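Local coordinates for protein beta-phenylalanine aminotransferase (Variovorax paradoxus, PDB 4AO9) that probably catalyses the pyridoxal-5'-phosphate-dependent transamination of beta-phenylalanine, as a class-III aminotransferase, at residues A[360-363]-A[368-371]; A[71-76]-A[412-417]; A[405-410]-A[440-445]. All blocks are in the same frame, centred on the assembly; numbering follows the deposited sequence.

Contact 1. Residues A[360-363]-A[368-371]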
loop_
_atom_site.group_PDB
_atom_site.type_symbol
_atom_site.label_atom_id
_atom_site.label_comp_id
_atom_site.label_asym_id
_atom_site.label_seq_id
_atom_site.Cartn_x
_atom_site.Cartn_y
_atom_site.Cartn_z
ATOM N N ALA A 360 -24.476 4.007 -30.450
ATOM C CA ALA A 360 -25.352 3.965 -31.624
ATOM C C ALA A 360 -26.559 3.072 -31.353
ATOM O O ALA A 360 -27.697 3.436 -31.681
ATOM C CB ALA A 360 -24.586 3.485 -32.846
ATOM N N LEU A 361 -26.307 1.917 -30.743
ATOM C CA LEU A 361 -27.362 0.972 -30.379
ATOM C C LEU A 361 -28.387 1.616 -29.447
ATOM O O LEU A 361 -29.594 1.552 -29.698
ATOM C CB LEU A 361 -26.752 -0.290 -29.745
ATOM C CG LEU A 361 -27.663 -1.332 -29.085
ATOM C CD1 LEU A 361 -28.660 -1.929 -30.078
ATOM C CD2 LEU A 361 -26.816 -2.433 -28.431
ATOM N N CYS A 362 -27.906 2.260 -28.386
ATOM C CA CYS A 362 -28.788 2.893 -27.412
ATOM C C CYS A 362 -29.642 3.983 -28.049
ATOM O O CYS A 362 -30.852 4.046 -27.809
ATOM C CB CYS A 362 -27.978 3.475 -26.255
ATOM S SG CYS A 362 -27.197 2.231 -25.184
ATOM N N ALA A 363 -29.008 4.824 -28.865
ATOM C CA ALA A 363 -29.696 5.910 -29.564
ATOM C C ALA A 363 -30.746 5.367 -30.528
ATOM O O ALA A 363 -31.865 5.887 -30.583
ATOM C CB ALA A 363 -28.697 6.789 -30.290
ATOM N N ALA A 368 -32.821 5.993 -22.670
ATOM C CA ALA A 368 -31.913 6.875 -21.940
ATOM C C ALA A 368 -30.806 6.027 -21.303
ATOM O O ALA A 368 -30.819 5.735 -20.102
ATOM C CB ALA A 368 -32.661 7.682 -20.895
ATOM N N MET A 369 -29.879 5.613 -22.158
ATOM C CA MET A 369 -28.745 4.784 -21.785
ATOM C C MET A 369 -27.595 5.198 -22.694
ATOM O O MET A 369 -27.785 5.458 -23.884
ATOM C CB MET A 369 -29.087 3.299 -21.950
ATOM C CG MET A 369 -28.042 2.332 -21.400
ATOM S SD MET A 369 -28.493 0.615 -21.740
ATOM C CE MET A 369 -27.181 -0.217 -20.840
ATOM N N GLN A 370 -26.403 5.300 -22.121
ATOM C CA GLN A 370 -25.232 5.672 -22.896
ATOM C C GLN A 370 -23.989 5.119 -22.218
ATOM O O GLN A 370 -24.038 4.681 -21.070
ATOM C CB GLN A 370 -25.123 7.190 -23.016
ATOM C CG GLN A 370 -24.928 7.904 -21.690
ATOM C CD GLN A 370 -24.783 9.385 -21.889
ATOM O OE1 GLN A 370 -23.761 9.860 -22.380
ATOM N NE2 GLN A 370 -25.815 10.125 -21.525
ATOM N N PHE A 371 -22.885 5.140 -22.950
ATOM C CA PHE A 371 -21.592 4.748 -22.414
ATOM C C PHE A 371 -20.642 5.922 -22.556
ATOM O O PHE A 371 -20.454 6.445 -23.653
ATOM C CB PHE A 371 -21.065 3.523 -23.161
ATOM C CG PHE A 371 -21.810 2.256 -22.839
ATOM C CD1 PHE A 371 -23.080 2.016 -23.379
ATOM C CD2 PHE A 371 -21.254 1.303 -21.981
ATOM C CE1 PHE A 371 -23.777 0.848 -23.068
ATOM C CE2 PHE A 371 -21.942 0.127 -21.683
ATOM C CZ PHE A 371 -23.206 -0.100 -22.224
#

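Contact 2. Residues A[71-76]-A[412-417]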
loop_
_atom_site.group_PDB
_atom_site.type_symbol
_atom_site.label_atom_id
_atom_site.label_comp_id
_atom_site.label_asym_id
_atom_site.label_seq_id
_atom_site.Cartn_x
_atom_site.Cartn_y
_atom_site.Cartn_z
ATOM N N LEU A 71 -20.310 -13.005 -5.992
ATOM C CA LEU A 71 -19.727 -14.264 -6.443
ATOM C C LEU A 71 -18.290 -14.388 -5.960
ATOM O O LEU A 71 -17.531 -13.407 -5.954
ATOM C CB LEU A 71 -19.731 -14.353 -7.969
ATOM C CG LEU A 71 -21.071 -14.347 -8.708
ATOM C CD1 LEU A 71 -20.854 -14.243 -10.217
ATOM C CD2 LEU A 71 -21.846 -15.600 -8.383
ATOM N N THR A 72 -17.930 -15.592 -5.529
ATOM C CA THR A 72 -16.528 -15.948 -5.365
ATOM C C THR A 72 -15.962 -16.385 -6.708
ATOM O O THR A 72 -16.563 -17.202 -7.410
ATOM C CB THR A 72 -16.363 -17.058 -4.319
ATOM O OG1 THR A 72 -16.637 -16.511 -3.032
ATOM C CG2 THR A 72 -14.943 -17.621 -4.314
ATOM N N ILE A 73 -14.807 -15.826 -7.056
ATOM C CA ILE A 73 -14.114 -16.174 -8.290
ATOM C C ILE A 73 -13.063 -17.238 -7.975
ATOM O O ILE A 73 -12.189 -17.018 -7.134
ATOM C CB ILE A 73 -13.492 -14.915 -8.969
ATOM C CG1 ILE A 73 -14.572 -13.859 -9.279
ATOM C CG2 ILE A 73 -12.695 -15.288 -10.220
ATOM C CD1 ILE A 73 -15.762 -14.364 -10.112
ATOM N N ALA A 74 -13.181 -18.387 -8.637
ATOM C CA ALA A 74 -12.337 -19.554 -8.357
ATOM C C ALA A 74 -11.082 -19.635 -9.214
ATOM O O ALA A 74 -10.062 -20.163 -8.778
ATOM C CB ALA A 74 -13.152 -20.830 -8.526
ATOM N N ARG A 75 -11.158 -19.126 -10.438
ATOM C CA ARG A 75 -10.103 -19.352 -11.415
ATOM C C ARG A 75 -10.180 -18.291 -12.484
ATOM O O ARG A 75 -11.264 -17.788 -12.768
ATOM C CB ARG A 75 -10.288 -20.741 -12.056
ATOM C CG ARG A 75 -9.108 -21.243 -12.867
ATOM C CD ARG A 75 -9.224 -22.744 -13.152
ATOM N NE ARG A 75 -9.475 -23.041 -14.563
ATOM C CZ ARG A 75 -10.638 -23.450 -15.071
ATOM N NH1 ARG A 75 -11.707 -23.618 -14.296
ATOM N NH2 ARG A 75 -10.731 -23.698 -16.368
ATOM N N GLY A 76 -9.039 -17.976 -13.089
ATOM C CA GLY A 76 -9.000 -17.110 -14.267
ATOM C C GLY A 76 -7.959 -17.594 -15.256
ATOM O O GLY A 76 -6.925 -18.145 -14.863
ATOM N N ASP A 412 -23.178 -14.700 -19.769
ATOM C CA ASP A 412 -21.786 -15.167 -19.632
ATOM C C ASP A 412 -20.759 -14.028 -19.675
ATOM O O ASP A 412 -19.658 -14.185 -20.200
ATOM C CB ASP A 412 -21.457 -16.245 -20.680
ATOM C CG ASP A 412 -22.511 -17.338 -20.743
ATOM O OD1 ASP A 412 -22.935 -17.815 -19.675
ATOM O OD2 ASP A 412 -22.934 -17.686 -21.867
ATOM N N ILE A 413 -21.139 -12.887 -19.111
ATOM C CA ILE A 413 -20.263 -11.718 -19.060
ATOM C C ILE A 413 -20.119 -11.264 -17.612
ATOM O O ILE A 413 -21.102 -11.011 -16.927
ATOM C CB ILE A 413 -20.797 -10.573 -19.967
ATOM C CG1 ILE A 413 -20.601 -10.950 -21.445
ATOM C CG2 ILE A 413 -20.116 -9.237 -19.625
ATOM C CD1 ILE A 413 -21.458 -10.179 -22.433
ATOM N N TYR A 414 -18.872 -11.171 -17.156
ATOM C CA TYR A 414 -18.573 -10.679 -15.817
ATOM C C TYR A 414 -18.162 -9.223 -15.916
ATOM O O TYR A 414 -17.162 -8.893 -16.545
ATOM C CB TYR A 414 -17.457 -11.507 -15.193
ATOM C CG TYR A 414 -17.174 -11.203 -13.740
ATOM C CD1 TYR A 414 -18.044 -11.628 -12.740
ATOM C CD2 TYR A 414 -16.018 -10.518 -13.363
ATOM C CE1 TYR A 414 -17.788 -11.373 -11.407
ATOM C CE2 TYR A 414 -15.742 -10.265 -12.031
ATOM C CZ TYR A 414 -16.640 -10.684 -11.058
ATOM O OH TYR A 414 -16.384 -10.446 -9.718
ATOM N N SER A 415 -18.972 -8.373 -15.303
ATOM C CA SER A 415 -18.799 -6.935 -15.363
ATOM C C SER A 415 -18.742 -6.385 -13.946
ATOM O O SER A 415 -18.733 -7.139 -12.976
ATOM C CB SER A 415 -19.983 -6.309 -16.110
ATOM O OG SER A 415 -21.197 -6.469 -15.378
ATOM N N SER A 416 -18.701 -5.066 -13.828
ATOM C CA SER A 416 -18.790 -4.430 -12.521
ATOM C C SER A 416 -20.224 -3.985 -12.219
ATOM O O SER A 416 -20.960 -3.553 -13.120
ATOM C CB SER A 416 -17.862 -3.228 -12.467
ATOM O OG SER A 416 -18.216 -2.315 -13.474
ATOM N N PRO A 417 -20.626 -4.063 -10.937
ATOM C CA PRO A 417 -21.936 -3.547 -10.556
ATOM C C PRO A 417 -22.166 -2.102 -11.010
ATOM O O PRO A 417 -23.289 -1.756 -11.389
ATOM C CB PRO A 417 -21.910 -3.631 -9.032
ATOM C CG PRO A 417 -21.050 -4.831 -8.763
ATOM C CD PRO A 417 -19.972 -4.776 -9.820
HETATM O O HOH W 1 -17.908 -11.264 -7.621
#

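Contact 3. Residues A[405-410]-A[440-445]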
loop_
_atom_site.group_PDB
_atom_site.type_symbol
_atom_site.label_atom_id
_atom_site.label_comp_id
_atom_site.label_asym_id
_atom_site.label_seq_id
_atom_site.Cartn_x
_atom_site.Cartn_y
_atom_site.Cartn_z
ATOM N N PHE A 405 -26.239 -5.623 -14.606
ATOM C CA PHE A 405 -25.217 -6.508 -14.053
ATOM C C PHE A 405 -25.658 -7.975 -14.060
ATOM O O PHE A 405 -24.926 -8.843 -14.537
ATOM C CB PHE A 405 -24.832 -6.066 -12.630
ATOM C CG PHE A 405 -23.895 -7.013 -11.941
ATOM C CD1 PHE A 405 -22.527 -6.988 -12.224
ATOM C CD2 PHE A 405 -24.382 -7.953 -11.033
ATOM C CE1 PHE A 405 -21.656 -7.881 -11.604
ATOM C CE2 PHE A 405 -23.512 -8.854 -10.404
ATOM C CZ PHE A 405 -22.149 -8.815 -10.698
ATOM N N PHE A 406 -26.858 -8.240 -13.545
ATOM C CA PHE A 406 -27.369 -9.613 -13.487
ATOM C C PHE A 406 -27.674 -10.181 -14.868
ATOM O O PHE A 406 -27.407 -11.357 -15.133
ATOM C CB PHE A 406 -28.592 -9.712 -12.568
ATOM C CG PHE A 406 -28.274 -9.489 -11.115
ATOM C CD1 PHE A 406 -27.463 -10.390 -10.422
ATOM C CD2 PHE A 406 -28.783 -8.385 -10.432
ATOM C CE1 PHE A 406 -27.155 -10.182 -9.086
ATOM C CE2 PHE A 406 -28.476 -8.169 -9.094
ATOM C CZ PHE A 406 -27.662 -9.075 -8.419
ATOM N N HIS A 407 -28.196 -9.333 -15.754
ATOM C CA HIS A 407 -28.400 -9.720 -17.138
ATOM C C HIS A 407 -27.086 -10.153 -17.788
ATOM O O HIS A 407 -27.037 -11.179 -18.460
ATOM C CB HIS A 407 -29.043 -8.588 -17.953
ATOM C CG HIS A 407 -29.118 -8.882 -19.417
ATOM N ND1 HIS A 407 -30.071 -9.723 -19.957
ATOM C CD2 HIS A 407 -28.336 -8.486 -20.449
ATOM C CE1 HIS A 407 -29.878 -9.818 -21.260
ATOM N NE2 HIS A 407 -28.836 -9.075 -21.585
ATOM N N LEU A 408 -26.026 -9.371 -17.581
ATOM C CA LEU A 408 -24.739 -9.699 -18.180
ATOM C C LEU A 408 -24.218 -11.030 -17.650
ATOM O O LEU A 408 -23.713 -11.845 -18.419
ATOM C CB LEU A 408 -23.728 -8.552 -17.993
ATOM C CG LEU A 408 -24.017 -7.313 -18.851
ATOM C CD1 LEU A 408 -23.124 -6.163 -18.393
ATOM C CD2 LEU A 408 -23.828 -7.596 -20.339
ATOM N N LEU A 409 -24.384 -11.278 -16.351
ATOM C CA LEU A 409 -24.027 -12.596 -15.805
ATOM C C LEU A 409 -24.763 -13.714 -16.541
ATOM O O LEU A 409 -24.154 -14.726 -16.875
ATOM C CB LEU A 409 -24.297 -12.698 -14.301
ATOM C CG LEU A 409 -23.446 -11.852 -13.349
ATOM C CD1 LEU A 409 -23.884 -12.103 -11.913
ATOM C CD2 LEU A 409 -21.954 -12.144 -13.498
ATOM N N ASN A 410 -26.061 -13.521 -16.793
ATOM C CA ASN A 410 -26.857 -14.511 -17.544
ATOM C C ASN A 410 -26.327 -14.751 -18.959
ATOM O O ASN A 410 -26.482 -15.847 -19.517
ATOM C CB ASN A 410 -28.323 -14.077 -17.650
ATOM C CG ASN A 410 -29.035 -14.007 -16.309
ATOM O OD1 ASN A 410 -30.017 -13.264 -16.170
ATOM N ND2 ASN A 410 -28.577 -14.770 -15.335
ATOM N N GLY A 440 -27.802 -5.362 -26.462
ATOM C CA GLY A 440 -28.958 -5.469 -27.360
ATOM C C GLY A 440 -30.072 -6.293 -26.741
ATOM O O GLY A 440 -31.236 -5.877 -26.741
ATOM N N SER A 441 -29.720 -7.455 -26.194
ATOM C CA SER A 441 -30.717 -8.307 -25.547
ATOM C C SER A 441 -31.236 -7.698 -24.245
ATOM O O SER A 441 -32.396 -7.899 -23.885
ATOM C CB SER A 441 -30.197 -9.735 -25.333
ATOM O OG SER A 441 -29.098 -9.763 -24.442
ATOM N N PHE A 442 -30.386 -6.947 -23.541
ATOM C CA PHE A 442 -30.831 -6.225 -22.357
ATOM C C PHE A 442 -31.945 -5.231 -22.696
ATOM O O PHE A 442 -33.003 -5.241 -22.065
ATOM C CB PHE A 442 -29.666 -5.497 -21.672
ATOM C CG PHE A 442 -30.077 -4.726 -20.453
ATOM C CD1 PHE A 442 -30.448 -5.389 -19.288
ATOM C CD2 PHE A 442 -30.104 -3.332 -20.475
ATOM C CE1 PHE A 442 -30.842 -4.679 -18.162
ATOM C CE2 PHE A 442 -30.493 -2.610 -19.349
ATOM C CZ PHE A 442 -30.858 -3.286 -18.188
ATOM N N ILE A 443 -31.687 -4.378 -23.686
ATOM C CA ILE A 443 -32.658 -3.370 -24.126
ATOM C C ILE A 443 -33.924 -4.046 -24.655
ATOM O O ILE A 443 -35.034 -3.636 -24.316
ATOM C CB ILE A 443 -32.051 -2.415 -25.185
ATOM C CG1 ILE A 443 -30.914 -1.594 -24.567
ATOM C CG2 ILE A 443 -33.128 -1.478 -25.772
ATOM C CD1 ILE A 443 -29.974 -0.966 -25.579
ATOM N N GLY A 444 -33.743 -5.094 -25.454
ATOM C CA GLY A 444 -34.862 -5.866 -26.002
ATOM C C GLY A 444 -35.771 -6.481 -24.951
ATOM O O GLY A 444 -36.997 -6.474 -25.103
ATOM N N GLY A 445 -35.177 -7.002 -23.880
ATOM C CA GLY A 445 -35.926 -7.681 -22.824
ATOM C C GLY A 445 -36.414 -6.805 -21.682
ATOM O O GLY A 445 -37.286 -7.215 -20.912
#

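Contact 1. Residues A[360-363]-A[368-371]
C362, near the end of helix 341-365, and M369, the residue just ahead of strand 370-374, bring their CA atoms to 5.9 Å, the nearest approach of the two backbones. The side chain of C362 carries nearly the whole contact, because its CB points at the returning chain. That CB lies 3.1 Å from M369 O, a tight approach of a methylene carbon to a backbone carbonyl. With SG anti to its own carbonyl carbon (chi1 -69°), the sulfur is carried past this oxygen and alongside the side chain of M369. There it sits 3.9 Å from M369 CG and 4.0 Å from M369 SD, so it follows the flank of the methionine and not its terminal methyl. The methionine can offer this flank because it is fully extended, each of its three torsions lying within 10° of 180°. Its end leads away from the helix segment, and the side chain also packs on F382. Only four residues separate the two segments, and this short helix-to-strand turn delivers the chain into the first strand of the antiparallel sheet 370-374, 377-381 and 420-422, in the C-terminal part of the class-III aminotransferase fold. Q370 is already paired through its backbone with H381, while its NE2 is bound by G385 O and V383 O, away from C362. F371, two residues on from M369, adds a weaker touch: C362 SG lies 4.3 Å from F371 CE1, at the ring edge and near its plane. The phenyl group also packs on R355 and L358 of helix 341-365 and on Y435 and I439 of helix 429-445. A polar tie supplements this packing, since F371 N is hydrogen-bonded to N359 OD1, one turn before C362.

Contact 2. Residues A[71-76]-A[412-417]
Y414 and L71 are joined through a water molecule although their CA atoms, the nearest pair across the segments, are 10.1 Å apart. The water donates to both, at 2.7 Å from L71 O and 2.7 Å from Y414 OH, and it lies in the plane of the phenol ring at its edge. The hydroxyl is held a second time, by a hydrogen bond to T123 O of the second subunit, which leaves this buried oxygen with partners on two chains. Setting CG anti to the backbone N (chi1 -173°) sends the tyrosine across the gap, where I73 comes to meet it from the opposite direction. I73 CD1 stops 3.8 Å from Y414 CE1, approaching the ring obliquely. L71 CD1 is more distant, 4.4 Å from Y414 CE1, and lies near the ring plane at the edge. L81, on the neighbouring strand 80-83, touches both I73 and Y414. Strands 72-77 and 413-414 are the outermost of four in this chain, with 80-83 and 88-91 between them, in a mixed beta sheet that T72 and I73 carry across the dimer interface by pairing in parallel with a strand of the second subunit.

Contact 3. Residues A[405-410]-A[440-445]
H407 and F442 form the tight part of this helix-to-helix contact, their CA atoms 6.7 Å apart. The imidazole lies against the root of the phenylalanine: F442 CA stands 3.6 Å above one ring face, displaced toward the rim, and F442 CB is 3.5 Å from H407 CD2. CG anti to the backbone N (chi1 173°) carries the H407 ring across to helix 429-445, while the F442 ring runs obliquely to it and packs also on F382 and L450. The ring planes meet at 53° with centroids 5.5 Å apart, an oblique pairing in which F442 CD1 touches H407 CB and CG, each at 3.7 Å. These are the C-terminal turns of helices 398-410 and 429-445, two helices of the C-terminal part of the class-III aminotransferase fold, joined in the chain through strands 413-414 and 420-422. On the partly exposed side, at S441, the contact turns polar and thinner. H407 NE2 and S441 OG are hydrogen-bonded at 3.0 Å, with the hydroxyl in the imidazole plane but the bond bent to 132°. The stronger partner of H407 NE2 is A438 O, a turn earlier in helix 429-445, to which S441 OG is hydrogen-bonded as well; together they help fix the ring's rotation. Replacing H407 by an alanine would probably leave S441 OG and A438 O each without this inter-helix partner and open a gap beside F442 CB.

In the fold
Contacts 1 and 3 adjoin, their centres 14 Å apart: L361 CD2 packs 3.7 Å from G440 N, and M369 CE lies 4.3 Å from F442 CD2, so helix 429-445, which forms one half of contact 3, also packs against contact 1. Contact 3 passes directly into contact 2, 16 Å away between centres, where I413 N probably hydrogen-bonds to L408 O at 2.9 Å as a Schellman motif with D412 at its C-prime position ends helix 398-410. Contacts 1 and 2 do not touch, their nearest atoms being about 9 Å apart. None of the six segments supplies a residue to the pyridoxal-5'-phosphate pocket, which includes K287 and D260; contact 2 reaches the second subunit instead.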